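Local coordinates for ESX-5 secretion-associated protein EspG5 (Mycobacterium marinum, PDB 6VJ5) that acts as a cytoplasmic chaperone specific for cognate PE/PPE proteins, helping to prevent aggregation of PE/PPE dimers, and is required for secretion of LipY and PE31/PPE18, at residues W18-L23 / D65-Q70. Residues are numbered along the deposited sequence; the frame is centred on the assembly and turned at random.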
loop_
_atom_site.group_PDB
_atom_site.type_symbol
_atom_site.label_atom_id
_atom_site.label_comp_id
_atom_site.label_asym_id
_atom_site.label_seq_id
_atom_site.Cartn_x
_atom_site.Cartn_y
_atom_site.Cartn_z
ATOM N N TRP C 18 9.139 6.520 9.275
ATOM C CA TRP C 18 8.912 5.540 8.221
ATOM C C TRP C 18 10.169 5.304 7.393
ATOM O O TRP C 18 10.410 4.178 6.951
ATOM C CB TRP C 18 7.752 6.001 7.343
ATOM C CG TRP C 18 7.600 5.267 6.058
ATOM C CD1 TRP C 18 6.962 4.078 5.861
ATOM C CD2 TRP C 18 8.079 5.683 4.779
ATOM N NE1 TRP C 18 7.016 3.725 4.534
ATOM C CE2 TRP C 18 7.700 4.695 3.849
ATOM C CE3 TRP C 18 8.798 6.794 4.329
ATOM C CZ2 TRP C 18 8.014 4.785 2.498
ATOM C CZ3 TRP C 18 9.104 6.883 2.992
ATOM C CH2 TRP C 18 8.710 5.887 2.089
ATOM N N MET C 19 10.985 6.337 7.183
ATOM C CA MET C 19 12.219 6.145 6.431
ATOM C C MET C 19 13.192 5.255 7.191
ATOM O O MET C 19 13.809 4.361 6.602
ATOM C CB MET C 19 12.839 7.501 6.115
ATOM C CG MET C 19 11.822 8.470 5.535
ATOM S SD MET C 19 12.515 9.720 4.446
ATOM C CE MET C 19 13.691 10.492 5.551
ATOM N N LEU C 20 13.338 5.471 8.499
ATOM C CA LEU C 20 14.182 4.582 9.290
ATOM C C LEU C 20 13.719 3.141 9.152
ATOM O O LEU C 20 14.537 2.226 8.999
ATOM C CB LEU C 20 14.169 5.012 10.753
ATOM C CG LEU C 20 14.539 6.480 10.970
ATOM C CD1 LEU C 20 14.319 6.886 12.412
ATOM C CD2 LEU C 20 15.982 6.728 10.556
ATOM N N GLN C 21 12.405 2.919 9.193
ATOM C CA GLN C 21 11.882 1.583 8.940
ATOM C C GLN C 21 12.342 1.065 7.587
ATOM O O GLN C 21 12.696 -0.111 7.451
ATOM C CB GLN C 21 10.359 1.594 9.002
ATOM C CG GLN C 21 9.795 1.818 10.378
ATOM C CD GLN C 21 8.292 1.919 10.359
ATOM O OE1 GLN C 21 7.732 2.870 9.817
ATOM N NE2 GLN C 21 7.623 0.929 10.940
ATOM N N ALA C 22 12.337 1.931 6.571
ATOM C CA ALA C 22 12.771 1.524 5.241
ATOM C C ALA C 22 14.267 1.233 5.222
ATOM O O ALA C 22 14.699 0.179 4.741
ATOM C CB ALA C 22 12.418 2.608 4.221
ATOM N N LEU C 23 15.076 2.153 5.758
ATOM C CA LEU C 23 16.521 1.947 5.779
ATOM C C LEU C 23 16.908 0.657 6.491
ATOM O O LEU C 23 17.975 0.101 6.207
ATOM C CB LEU C 23 17.222 3.125 6.458
ATOM C CG LEU C 23 17.062 4.484 5.784
ATOM C CD1 LEU C 23 17.730 5.584 6.603
ATOM C CD2 LEU C 23 17.636 4.467 4.377
ATOM N N ASP C 65 24.166 6.640 4.484
ATOM C CA ASP C 65 23.000 5.793 4.269
ATOM C C ASP C 65 22.823 4.776 5.388
ATOM O O ASP C 65 21.935 3.919 5.304
ATOM C CB ASP C 65 23.105 5.072 2.922
ATOM C CG ASP C 65 23.000 6.021 1.745
ATOM O OD1 ASP C 65 22.173 6.956 1.808
ATOM O OD2 ASP C 65 23.746 5.837 0.762
ATOM N N THR C 66 23.648 4.839 6.426
ATOM C CA THR C 66 23.587 3.906 7.541
ATOM C C THR C 66 23.008 4.628 8.750
ATOM O O THR C 66 23.406 5.757 9.055
ATOM C CB THR C 66 24.972 3.338 7.862
ATOM O OG1 THR C 66 25.743 4.317 8.567
ATOM C CG2 THR C 66 25.698 2.948 6.575
ATOM N N VAL C 67 22.059 3.987 9.415
ATOM C CA VAL C 67 21.441 4.558 10.605
ATOM C C VAL C 67 22.375 4.368 11.789
ATOM O O VAL C 67 22.964 3.296 11.967
ATOM C CB VAL C 67 20.070 3.905 10.860
ATOM C CG1 VAL C 67 19.477 4.406 12.167
ATOM C CG2 VAL C 67 19.118 4.182 9.703
ATOM N N ASN C 68 22.546 5.427 12.582
ATOM C CA ASN C 68 23.239 5.337 13.863
ATOM C C ASN C 68 22.903 4.016 14.544
ATOM O O ASN C 68 21.732 3.642 14.652
ATOM C CB ASN C 68 22.835 6.528 14.740
ATOM C CG ASN C 68 23.503 6.518 16.096
ATOM O OD1 ASN C 68 23.356 5.569 16.864
ATOM N ND2 ASN C 68 24.234 7.584 16.405
ATOM N N GLU C 69 23.939 3.293 14.977
ATOM C CA GLU C 69 23.730 1.904 15.374
ATOM C C GLU C 69 23.010 1.789 16.714
ATOM O O GLU C 69 22.249 0.837 16.921
ATOM C CB GLU C 69 25.064 1.155 15.418
ATOM C CG GLU C 69 24.950 -0.303 15.853
ATOM C CD GLU C 69 23.853 -1.069 15.123
ATOM O OE1 GLU C 69 23.776 -0.988 13.877
ATOM O OE2 GLU C 69 23.062 -1.753 15.804
ATOM N N GLN C 70 23.234 2.726 17.637
ATOM C CA GLN C 70 22.465 2.710 18.878
ATOM C C GLN C 70 20.977 2.878 18.582
ATOM O O GLN C 70 20.136 2.132 19.098
ATOM C CB GLN C 70 22.964 3.801 19.829
ATOM C CG GLN C 70 24.365 3.572 20.400
ATOM C CD GLN C 70 25.476 3.991 19.445
ATOM O OE1 GLN C 70 25.216 4.480 18.345
ATOM N NE2 GLN C 70 26.722 3.806 19.867
#
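Asp65 meets Leu23 through its backbone. Asp65 O lies 4.4 Å from Leu23 CD2, a loose touch at the edge of the contact. Asp65 OD1 forms a long, weak ion pair with Arg57. At Thr66 the side chain turns away from helix 14-23, and OG1 is hydrogen-bonded to Val63 O within the same hairpin.

Val67 carries the contact. Its CB points at the helix, and one branch, CG2, does all the close touching. With chi1 at 175°, CG1 lies opposite the backbone N and CG2 lies on the N side, where it meets both leucines. Val67 CG2 reaches Leu23 CD1 at 3.7 Å and also packs on Leu23 CB at 3.9 Å. The same Val67 CG2 also meets Leu20 CD2 at 4.1 Å. The Val67 side chain runs obliquely to Leu23 and at about a right angle to Leu20. Leu20 and Leu23, three residues apart, lie on the same face of the helix, and one methyl touches both. The interface is small and mostly apolar, burying 149 Å² in all.

Asn68 then N-caps helix 69-79. Asn68 OD1 accepts a weak, bent bond from Gln70 N (2.9 Å, 122°) and another weak one from Val71 N.

The contact joins the C-terminal end of helix 14-23 to the short hairpin of strands 62-63 and 66-67, far from the centre of the chain. Val62 touches Leu20, Leu23 and Val67. Helix 51-58 adds Met56 against Leu20 and Met53 against Leu23. Helix 69-79 supplies Met75 to Leu20 and Ala72 to Val67.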